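Long-range contact in BexL (Amycolatopsis orientalis, PDB 4XRW), which probably cyclises and aromatises a nascent polyketide chain, as a di-domain aromatase/cyclase of a type II polyketide synthase pathway: residues Met21-Ala34 with Ala120-Arg132. Sequence-based numbering, arbitrary orientation.
Sequences MREAEHDILVDAPA and AATAKVRLLHAYR
R22-V30 and A123-R132 pair as antiparallel strands from R22/Y131 to V30/A123, their axes 4.6 Å apart at closest approach. They are the first and last strands of the N-terminal helix-grip domain's sheet; 22-30 is an outermost strand. One face carries E25, D27, K124 and R126. R126 and E25 form a two-pronged salt bridge: R126 NE donates to E25 OE1 at 2.8 Å and R126 NH2 to E25 OE2 at 3.0 Å. The carboxylate and guanidinium planes are turned 34° from each other, and NE meets OE1 from above the carboxylate plane. E25 turns CG away from its own N (chi1 -176°), and the extended chain beyond brings the carboxylate to R126. L128 CD1 packs alongside E25 CG at 3.9 Å. R126 NH1 has a second acid, E116, on strand 106-117. A leucine in place of R126 would probably leave E25 and E116 without this shared positive charge. The other face meets helix 138-166. There R22 CB makes an off-centre CH-pi contact with the Y131 ring, 4.1 Å from its centroid. R22 NH1 forms a salt bridge and Y131 OH a hydrogen bond with D145 of that helix, and H26 NE2 is hydrogen-bonded to D149. One water bridges H26 ND1 and H129 ND1 and donates to L127 O at 2.8 Å.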
loop_
_atom_site.group_PDB
_atom_site.type_symbol
_atom_site.label_atom_id
_atom_site.label_comp_id
_atom_site.label_asym_id
_atom_site.label_seq_id
_atom_site.Cartn_x
_atom_site.Cartn_y
_atom_site.Cartn_z
ATOM N N MET A 21 29.736 6.492 13.340
ATOM C CA MET A 21 28.867 6.201 12.200
ATOM C C MET A 21 28.977 4.733 11.778
ATOM O O MET A 21 29.939 4.350 11.105
ATOM C CB MET A 21 29.214 7.110 11.009
ATOM C CG MET A 21 28.279 6.948 9.786
ATOM S SD MET A 21 26.738 7.924 9.823
ATOM C CE MET A 21 27.282 9.457 9.098
ATOM N N ARG A 22 27.982 3.931 12.156
ATOM C CA ARG A 22 27.967 2.510 11.831
ATOM C C ARG A 22 27.405 2.220 10.459
ATOM O O ARG A 22 26.560 2.963 9.946
ATOM C CB ARG A 22 27.154 1.722 12.853
ATOM C CG ARG A 22 27.919 1.417 14.092
ATOM C CD ARG A 22 27.420 0.163 14.755
ATOM N NE ARG A 22 27.839 0.152 16.151
ATOM C CZ ARG A 22 27.314 -0.631 17.085
ATOM N NH1 ARG A 22 26.335 -1.474 16.772
ATOM N NH2 ARG A 22 27.774 -0.572 18.324
ATOM N N GLU A 23 27.869 1.110 9.896
ATOM C CA GLU A 23 27.418 0.634 8.593
ATOM C C GLU A 23 26.871 -0.779 8.733
ATOM O O GLU A 23 27.368 -1.576 9.542
ATOM C CB GLU A 23 28.569 0.678 7.575
ATOM C CG GLU A 23 28.990 2.100 7.176
ATOM C CD GLU A 23 30.186 2.141 6.227
ATOM O OE1 GLU A 23 31.313 1.791 6.646
ATOM O OE2 GLU A 23 29.993 2.537 5.059
ATOM N N ALA A 24 25.826 -1.093 7.972
ATOM C CA ALA A 24 25.321 -2.453 7.912
ATOM C C ALA A 24 25.013 -2.806 6.488
ATOM O O ALA A 24 24.829 -1.921 5.645
ATOM C CB ALA A 24 24.082 -2.621 8.765
ATOM N N GLU A 25 25.003 -4.105 6.219
ATOM C CA GLU A 25 24.614 -4.619 4.906
ATOM C C GLU A 25 23.933 -5.965 5.039
ATOM O O GLU A 25 24.400 -6.874 5.730
ATOM C CB GLU A 25 25.795 -4.753 3.925
ATOM C CG GLU A 25 25.293 -5.213 2.543
ATOM C CD GLU A 25 26.338 -5.337 1.437
ATOM O OE1 GLU A 25 26.100 -6.177 0.524
ATOM O OE2 GLU A 25 27.353 -4.594 1.442
ATOM N N HIS A 26 22.806 -6.063 4.356
ATOM C CA HIS A 26 22.041 -7.287 4.245
ATOM C C HIS A 26 21.798 -7.571 2.769
ATOM O O HIS A 26 21.768 -6.653 1.945
ATOM C CB HIS A 26 20.727 -7.157 5.006
ATOM C CG HIS A 26 20.898 -6.939 6.472
ATOM N ND1 HIS A 26 21.160 -5.699 7.026
ATOM C CD2 HIS A 26 20.824 -7.807 7.508
ATOM C CE1 HIS A 26 21.251 -5.820 8.338
ATOM N NE2 HIS A 26 21.049 -7.088 8.655
ATOM N N ASP A 27 21.682 -8.838 2.392
ATOM C CA ASP A 27 21.309 -9.128 1.012
ATOM C C ASP A 27 20.390 -10.342 0.923
ATOM O O ASP A 27 20.187 -11.056 1.908
ATOM C CB ASP A 27 22.555 -9.297 0.132
ATOM C CG ASP A 27 23.483 -10.356 0.631
ATOM O OD1 ASP A 27 23.054 -11.529 0.727
ATOM O OD2 ASP A 27 24.645 -10.013 0.924
ATOM N N ILE A 28 19.782 -10.494 -0.249
ATOM C CA ILE A 28 18.898 -11.604 -0.563
ATOM C C ILE A 28 18.926 -11.817 -2.072
ATOM O O ILE A 28 19.221 -10.885 -2.818
ATOM C CB ILE A 28 17.469 -11.342 -0.062
ATOM C CG1 ILE A 28 16.717 -12.657 0.122
ATOM C CG2 ILE A 28 16.734 -10.393 -0.997
ATOM C CD1 ILE A 28 15.534 -12.574 1.029
ATOM N N LEU A 29 18.643 -13.048 -2.522
ATOM C CA LEU A 29 18.503 -13.327 -3.949
ATOM C C LEU A 29 17.045 -13.266 -4.303
ATOM O O LEU A 29 16.206 -13.744 -3.537
ATOM C CB LEU A 29 19.071 -14.713 -4.315
ATOM C CG LEU A 29 20.546 -14.950 -4.014
ATOM C CD1 LEU A 29 20.875 -16.437 -4.202
ATOM C CD2 LEU A 29 21.442 -14.090 -4.889
ATOM N N VAL A 30 16.735 -12.687 -5.462
ATOM C CA VAL A 30 15.356 -12.529 -5.920
ATOM C C VAL A 30 15.201 -13.067 -7.354
ATOM O O VAL A 30 16.019 -12.762 -8.220
ATOM C CB VAL A 30 14.923 -11.040 -5.878
ATOM C CG1 VAL A 30 13.528 -10.858 -6.468
ATOM C CG2 VAL A 30 14.989 -10.498 -4.434
ATOM N N ASP A 31 14.145 -13.840 -7.608
ATOM C CA ASP A 31 13.982 -14.485 -8.919
ATOM C C ASP A 31 13.230 -13.591 -9.911
ATOM O O ASP A 31 12.158 -13.936 -10.422
ATOM C CB ASP A 31 13.279 -15.838 -8.766
ATOM C CG ASP A 31 14.101 -16.838 -7.948
ATOM O OD1 ASP A 31 15.357 -16.760 -7.961
ATOM O OD2 ASP A 31 13.487 -17.699 -7.282
ATOM N N ALA A 32 13.811 -12.421 -10.148
ATOM C CA ALA A 32 13.411 -11.526 -11.222
ATOM C C ALA A 32 14.682 -10.852 -11.716
ATOM O O ALA A 32 15.694 -10.850 -11.022
ATOM C CB ALA A 32 12.383 -10.494 -10.747
ATOM N N PRO A 33 14.655 -10.305 -12.928
ATOM C CA PRO A 33 15.888 -9.686 -13.429
ATOM C C PRO A 33 16.222 -8.389 -12.693
ATOM O O PRO A 33 15.330 -7.752 -12.138
ATOM C CB PRO A 33 15.582 -9.427 -14.908
ATOM C CG PRO A 33 14.105 -9.465 -15.019
ATOM C CD PRO A 33 13.593 -10.357 -13.943
ATOM N N ALA A 34 17.491 -8.022 -12.682
ATOM C CA ALA A 34 17.966 -6.831 -11.965
ATOM C C ALA A 34 17.239 -5.556 -12.374
ATOM O O ALA A 34 16.968 -4.698 -11.536
ATOM C CB ALA A 34 19.448 -6.653 -12.186
ATOM N N ALA A 120 20.000 -14.040 -15.790
ATOM C CA ALA A 120 19.107 -13.240 -16.615
ATOM C C ALA A 120 17.730 -13.063 -15.986
ATOM O O ALA A 120 17.013 -12.124 -16.322
ATOM C CB ALA A 120 18.966 -13.863 -17.991
ATOM N N ALA A 121 17.366 -13.972 -15.090
ATOM C CA ALA A 121 16.037 -13.988 -14.486
ATOM C C ALA A 121 16.117 -13.867 -12.968
ATOM O O ALA A 121 15.106 -13.995 -12.264
ATOM C CB ALA A 121 15.313 -15.275 -14.870
ATOM N N THR A 122 17.323 -13.626 -12.471
ATOM C CA THR A 122 17.576 -13.707 -11.046
ATOM C C THR A 122 18.583 -12.610 -10.642
ATOM O O THR A 122 19.507 -12.279 -11.397
ATOM C CB THR A 122 18.061 -15.145 -10.696
ATOM O OG1 THR A 122 17.263 -15.708 -9.650
ATOM C CG2 THR A 122 19.471 -15.168 -10.296
ATOM N N ALA A 123 18.377 -12.021 -9.462
ATOM C CA ALA A 123 19.179 -10.875 -9.039
ATOM C C ALA A 123 19.513 -10.909 -7.557
ATOM O O ALA A 123 18.769 -11.450 -6.750
ATOM C CB ALA A 123 18.451 -9.579 -9.365
ATOM N N LYS A 124 20.647 -10.312 -7.232
ATOM C CA LYS A 124 21.073 -10.112 -5.860
ATOM C C LYS A 124 20.742 -8.683 -5.444
ATOM O O LYS A 124 21.158 -7.729 -6.100
ATOM C CB LYS A 124 22.574 -10.362 -5.714
ATOM C CG LYS A 124 23.063 -10.303 -4.279
ATOM C CD LYS A 124 24.579 -10.392 -4.220
ATOM C CE LYS A 124 25.104 -10.276 -2.807
ATOM N NZ LYS A 124 26.596 -10.347 -2.749
ATOM N N VAL A 125 19.978 -8.561 -4.370
ATOM C CA VAL A 125 19.580 -7.263 -3.838
ATOM C C VAL A 125 20.327 -7.031 -2.556
ATOM O O VAL A 125 20.213 -7.801 -1.615
ATOM C CB VAL A 125 18.077 -7.186 -3.601
ATOM C CG1 VAL A 125 17.694 -5.808 -3.012
ATOM C CG2 VAL A 125 17.348 -7.446 -4.906
ATOM N N ARG A 126 21.121 -5.972 -2.553
ATOM C CA ARG A 126 21.874 -5.544 -1.391
ATOM C C ARG A 126 21.254 -4.301 -0.774
ATOM O O ARG A 126 20.949 -3.343 -1.495
ATOM C CB ARG A 126 23.305 -5.244 -1.796
ATOM C CG ARG A 126 23.980 -6.418 -2.499
ATOM C CD ARG A 126 25.285 -5.969 -3.073
ATOM N NE ARG A 126 26.149 -5.328 -2.096
ATOM C CZ ARG A 126 27.144 -4.513 -2.410
ATOM N NH1 ARG A 126 27.397 -4.263 -3.686
ATOM N NH2 ARG A 126 27.883 -3.944 -1.454
ATOM N N LEU A 127 21.110 -4.318 0.545
ATOM C CA LEU A 127 20.525 -3.207 1.274
ATOM C C LEU A 127 21.522 -2.772 2.320
ATOM O O LEU A 127 21.807 -3.514 3.265
ATOM C CB LEU A 127 19.189 -3.617 1.888
ATOM C CG LEU A 127 18.511 -2.636 2.840
ATOM C CD1 LEU A 127 18.248 -1.310 2.172
ATOM C CD2 LEU A 127 17.213 -3.251 3.396
ATOM N N LEU A 128 22.070 -1.580 2.140
ATOM C CA LEU A 128 23.059 -1.022 3.043
ATOM C C LEU A 128 22.460 0.062 3.908
ATOM O O LEU A 128 21.605 0.813 3.428
ATOM C CB LEU A 128 24.205 -0.413 2.265
ATOM C CG LEU A 128 25.126 -1.378 1.511
ATOM C CD1 LEU A 128 24.402 -2.109 0.380
ATOM C CD2 LEU A 128 26.305 -0.563 0.963
ATOM N N HIS A 129 22.927 0.173 5.147
ATOM C CA HIS A 129 22.557 1.299 6.003
ATOM C C HIS A 129 23.774 1.929 6.608
ATOM O O HIS A 129 24.794 1.264 6.846
ATOM C CB HIS A 129 21.599 0.857 7.112
ATOM C CG HIS A 129 20.223 0.530 6.630
ATOM N ND1 HIS A 129 19.859 -0.731 6.193
ATOM C CD2 HIS A 129 19.122 1.304 6.496
ATOM C CE1 HIS A 129 18.597 -0.714 5.812
ATOM N NE2 HIS A 129 18.127 0.509 5.986
ATOM N N ALA A 130 23.665 3.223 6.874
ATOM C CA ALA A 130 24.680 3.940 7.606
ATOM C C ALA A 130 23.947 4.769 8.634
ATOM O O ALA A 130 23.035 5.509 8.267
ATOM C CB ALA A 130 25.492 4.811 6.669
ATOM N N TYR A 131 24.324 4.662 9.899
ATOM C CA TYR A 131 23.612 5.391 10.932
ATOM C C TYR A 131 24.483 5.768 12.095
ATOM O O TYR A 131 25.556 5.186 12.324
ATOM C CB TYR A 131 22.434 4.564 11.446
ATOM C CG TYR A 131 22.797 3.134 11.693
ATOM C CD1 TYR A 131 23.192 2.695 12.941
ATOM C CD2 TYR A 131 22.771 2.227 10.651
ATOM C CE1 TYR A 131 23.537 1.359 13.151
ATOM C CE2 TYR A 131 23.106 0.937 10.837
ATOM C CZ TYR A 131 23.499 0.495 12.073
ATOM O OH TYR A 131 23.822 -0.823 12.181
ATOM N N ARG A 132 23.997 6.737 12.858
ATOM C CA ARG A 132 24.611 7.008 14.137
ATOM C C ARG A 132 23.587 7.476 15.140
ATOM O O ARG A 132 22.470 7.881 14.798
ATOM C CB ARG A 132 25.749 8.016 14.008
ATOM C CG ARG A 132 25.468 9.259 13.220
ATOM C CD ARG A 132 26.700 10.183 13.247
ATOM N NE ARG A 132 27.054 10.552 14.618
ATOM C CZ ARG A 132 27.768 11.619 14.967
ATOM N NH1 ARG A 132 28.218 12.466 14.050
ATOM N NH2 ARG A 132 28.027 11.842 16.250
HETATM O O HOH W 1 21.370 -2.971 5.949
HETATM O O HOH W 2 19.289 -9.839 -13.348
#